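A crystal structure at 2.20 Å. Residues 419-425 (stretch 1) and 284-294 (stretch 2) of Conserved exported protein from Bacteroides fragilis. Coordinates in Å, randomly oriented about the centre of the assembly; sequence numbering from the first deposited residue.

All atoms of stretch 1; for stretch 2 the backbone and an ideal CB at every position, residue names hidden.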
# COMPACT_ATOMS: atom_id res chain seq x y z
N SER A 419 -7.99 -21.72 -14.74
CA SER A 419 -6.96 -21.74 -13.70
C SER A 419 -6.50 -20.31 -13.33
O SER A 419 -6.58 -19.38 -14.14
CB SER A 419 -5.75 -22.60 -14.08
OG SER A 419 -5.16 -22.14 -15.28
N ASP A 420 -6.01 -20.16 -12.10
CA ASP A 420 -5.42 -18.92 -11.61
C ASP A 420 -4.44 -18.42 -12.64
O ASP A 420 -4.44 -17.23 -12.98
CB ASP A 420 -4.68 -19.17 -10.30
CG ASP A 420 -5.60 -19.51 -9.15
OD1 ASP A 420 -6.82 -19.21 -9.21
OD2 ASP A 420 -5.08 -20.09 -8.17
N LEU A 421 -3.62 -19.35 -13.15
CA LEU A 421 -2.56 -19.06 -14.12
C LEU A 421 -3.09 -18.60 -15.47
O LEU A 421 -2.48 -17.75 -16.12
CB LEU A 421 -1.61 -20.25 -14.30
CG LEU A 421 -0.54 -20.14 -15.42
CD1 LEU A 421 0.44 -18.98 -15.25
CD2 LEU A 421 0.24 -21.46 -15.60
N GLU A 422 -4.22 -19.17 -15.90
CA GLU A 422 -4.73 -18.83 -17.22
C GLU A 422 -5.41 -17.49 -17.13
O GLU A 422 -5.24 -16.65 -18.01
CB GLU A 422 -5.65 -19.93 -17.78
CG GLU A 422 -4.83 -21.04 -18.48
CD GLU A 422 -5.61 -22.35 -18.76
OE1 GLU A 422 -6.84 -22.43 -18.42
OE2 GLU A 422 -4.96 -23.30 -19.32
N ALA A 423 -6.15 -17.28 -16.05
CA ALA A 423 -6.80 -15.99 -15.80
C ALA A 423 -5.81 -14.82 -15.85
O ALA A 423 -6.13 -13.77 -16.39
CB ALA A 423 -7.51 -16.02 -14.47
N ALA A 424 -4.60 -15.03 -15.31
CA ALA A 424 -3.57 -13.99 -15.25
C ALA A 424 -3.17 -13.38 -16.61
O ALA A 424 -2.65 -12.25 -16.67
CB ALA A 424 -2.34 -14.50 -14.52
N THR A 425 -3.39 -14.11 -17.70
CA THR A 425 -3.02 -13.58 -19.03
C THR A 425 -4.24 -13.35 -19.89
O THR A 425 -4.11 -12.95 -21.05
CB THR A 425 -1.99 -14.49 -19.80
OG1 THR A 425 -2.47 -15.85 -19.83
CG2 THR A 425 -0.65 -14.44 -19.12
N UNK A 284 7.22 -13.71 -13.35
CA UNK A 284 6.16 -14.03 -14.30
C UNK A 284 4.90 -14.50 -13.62
O UNK A 284 4.88 -14.64 -12.39
CB UNK A 284 6.64 -15.10 -15.28
N UNK A 285 3.86 -14.74 -14.40
CA UNK A 285 2.54 -15.11 -13.88
C UNK A 285 2.54 -16.36 -13.00
O UNK A 285 1.72 -16.47 -12.07
CB UNK A 285 1.58 -15.33 -15.05
N UNK A 286 3.43 -17.30 -13.31
CA UNK A 286 3.50 -18.52 -12.48
C UNK A 286 3.90 -18.16 -11.04
O UNK A 286 3.26 -18.58 -10.07
CB UNK A 286 4.50 -19.52 -13.07
N UNK A 287 4.94 -17.34 -10.91
CA UNK A 287 5.37 -16.86 -9.60
C UNK A 287 4.26 -16.03 -8.94
O UNK A 287 3.94 -16.24 -7.77
CB UNK A 287 6.65 -16.03 -9.73
N UNK A 288 3.66 -15.12 -9.71
CA UNK A 288 2.61 -14.23 -9.22
C UNK A 288 1.54 -15.04 -8.48
O UNK A 288 1.21 -14.76 -7.32
CB UNK A 288 1.99 -13.45 -10.38
N UNK A 289 0.99 -16.05 -9.15
CA UNK A 289 -0.14 -16.77 -8.57
C UNK A 289 0.22 -17.80 -7.49
O UNK A 289 -0.49 -17.91 -6.48
CB UNK A 289 -0.90 -17.48 -9.69
N UNK A 290 1.33 -18.53 -7.69
CA UNK A 290 1.81 -19.53 -6.73
C UNK A 290 2.14 -18.95 -5.35
O UNK A 290 1.63 -19.43 -4.33
CB UNK A 290 3.05 -20.22 -7.29
N UNK A 291 2.98 -17.91 -5.33
CA UNK A 291 3.38 -17.32 -4.05
C UNK A 291 2.19 -16.76 -3.27
O UNK A 291 2.11 -16.94 -2.05
CB UNK A 291 4.41 -16.21 -4.29
N UNK A 292 1.24 -16.14 -3.97
CA UNK A 292 0.07 -15.56 -3.31
C UNK A 292 -0.92 -16.61 -2.81
O UNK A 292 -1.56 -16.43 -1.75
CB UNK A 292 -0.64 -14.61 -4.27
N UNK A 293 -1.08 -17.69 -3.57
CA UNK A 293 -1.83 -18.87 -3.08
C UNK A 293 -1.18 -19.47 -1.85
O UNK A 293 -1.86 -19.83 -0.91
CB UNK A 293 -1.93 -19.94 -4.17
N UNK A 294 0.14 -19.52 -1.84
CA UNK A 294 0.85 -20.05 -0.69
C UNK A 294 0.59 -19.23 0.59
O UNK A 294 0.41 -19.81 1.68
CB UNK A 294 2.35 -20.09 -0.99

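Position 284 precedes the first turn of the helix, and its ideal CB has nothing of stretch 1 within 5.5 Å. Its phi of -77° is compatible with many residues, proline among them; the residue is Pro284, at the N-cap position and preceded by a cis peptide bond.

At 285 the CA-to-CB bond points toward stretch 1, and the ideal CB lies 3.8 Å from Leu421 CD1 and 4.0 Å from Ala424 CB. Two methyl groups so near a single carbon favour a small apolar side chain, although the backbone alone does not exclude a larger one directed past them. Ala285 occupies the site, its CB 3.9 Å from both Leu421 CD1 and Ala424 CB.

Position 286 points sideways, with its ideal CB 4.6 Å from Leu421 CD1. A side chain carrying a methyl or methylene group could reach the leucine, and a polar group could be turned away from it. The residue is Thr286, in the p rotamer, with CG2 3.7 Å from Leu421 CD1; OG1 lies farther from that methyl.

Position 287 is out of reach and leaves the choice open; it is Leu287.

Position 288 points toward stretch 1, but its ideal CB has no neighbour there within 5.5 Å. An apolar chain long enough to span the gap to Ala424 would suit. Leu288 does so, its CD2 4.2 Å from Ala424 CB.

The site at 289 is more confined: the bond points toward stretch 1, and the ideal CB is 4.2 Å from Asp420 CB and 4.8 Å from Leu421 N. Alanine, valine or another compact apolar residue would be reasonable. Val289, in the m rotamer, places CG1 3.8 Å from Asp420 O and 4.4 Å from Ala424 CB, while CG2 lies 4.4 Å from Leu421 CB. Its two methyls thus pack against Asp420, Leu421 and Ala424.

Positions 290, 291 and 292 make no contact with stretch 1 and are weakly constrained by it. They are Asp290, Ile291 and Arg292; the arginine turns back along its own helix, donating from NH1 to Leu288 O at 3.0 Å.

At 293 the bond again points toward stretch 1, with the ideal CB 5.1 Å from Asp420 OD2. A carboxylate at this range invites a donor on a chain longer than serine's: asparagine, glutamine or a basic residue could be considered. Asn293 supplies an amide, and ND2 donates to Asp420 OD2 at 2.8 Å with a nearly linear angle of 172°.

Position 294 is beyond reach; the residue is Arg294, with an extended side chain.

Stretch 2 284-294: PATLLVDIRNR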
# COMPACT_ATOMS: atom_id res chain seq x y z
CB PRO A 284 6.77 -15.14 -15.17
CG PRO A 284 7.72 -15.82 -14.27
CD PRO A 284 8.27 -14.76 -13.34
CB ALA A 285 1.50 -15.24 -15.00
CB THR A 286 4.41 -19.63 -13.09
OG1 THR A 286 5.76 -19.16 -13.20
CG2 THR A 286 3.93 -20.01 -14.45
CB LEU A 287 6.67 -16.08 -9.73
CG LEU A 287 7.19 -15.28 -8.53
CD1 LEU A 287 7.51 -16.21 -7.33
CD2 LEU A 287 8.40 -14.45 -8.94
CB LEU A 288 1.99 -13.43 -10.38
CG LEU A 288 0.64 -12.69 -10.24
CD1 LEU A 288 0.77 -11.33 -9.55
CD2 LEU A 288 -0.03 -12.53 -11.60
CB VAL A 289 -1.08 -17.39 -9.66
CG1 VAL A 289 -1.61 -16.28 -10.59
CG2 VAL A 289 -0.39 -18.52 -10.47
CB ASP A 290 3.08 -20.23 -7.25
CG ASP A 290 2.80 -21.21 -8.39
OD1 ASP A 290 3.80 -21.67 -9.00
OD2 ASP A 290 1.61 -21.53 -8.68
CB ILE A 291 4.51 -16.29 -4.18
CG1 ILE A 291 5.12 -15.99 -2.80
CG2 ILE A 291 4.01 -15.00 -4.84
CD1 ILE A 291 6.52 -15.50 -2.82
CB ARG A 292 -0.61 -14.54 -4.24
CG ARG A 292 0.05 -13.15 -4.19
CD ARG A 292 -0.07 -12.38 -5.50
NE ARG A 292 0.80 -11.21 -5.42
CZ ARG A 292 2.07 -11.18 -5.81
NH1 ARG A 292 2.62 -12.25 -6.38
NH2 ARG A 292 2.80 -10.08 -5.64
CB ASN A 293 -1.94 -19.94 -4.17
CG ASN A 293 -3.14 -19.71 -5.08
OD1 ASN A 293 -4.18 -19.20 -4.65
ND2 ASN A 293 -3.01 -20.12 -6.35
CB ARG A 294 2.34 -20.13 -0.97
CG ARG A 294 3.01 -21.16 -0.06
CD ARG A 294 4.47 -21.21 -0.28
NE ARG A 294 5.13 -21.94 0.80
CZ ARG A 294 6.43 -22.08 0.93
NH1 ARG A 294 7.25 -21.54 0.03
NH2 ARG A 294 6.92 -22.77 1.95
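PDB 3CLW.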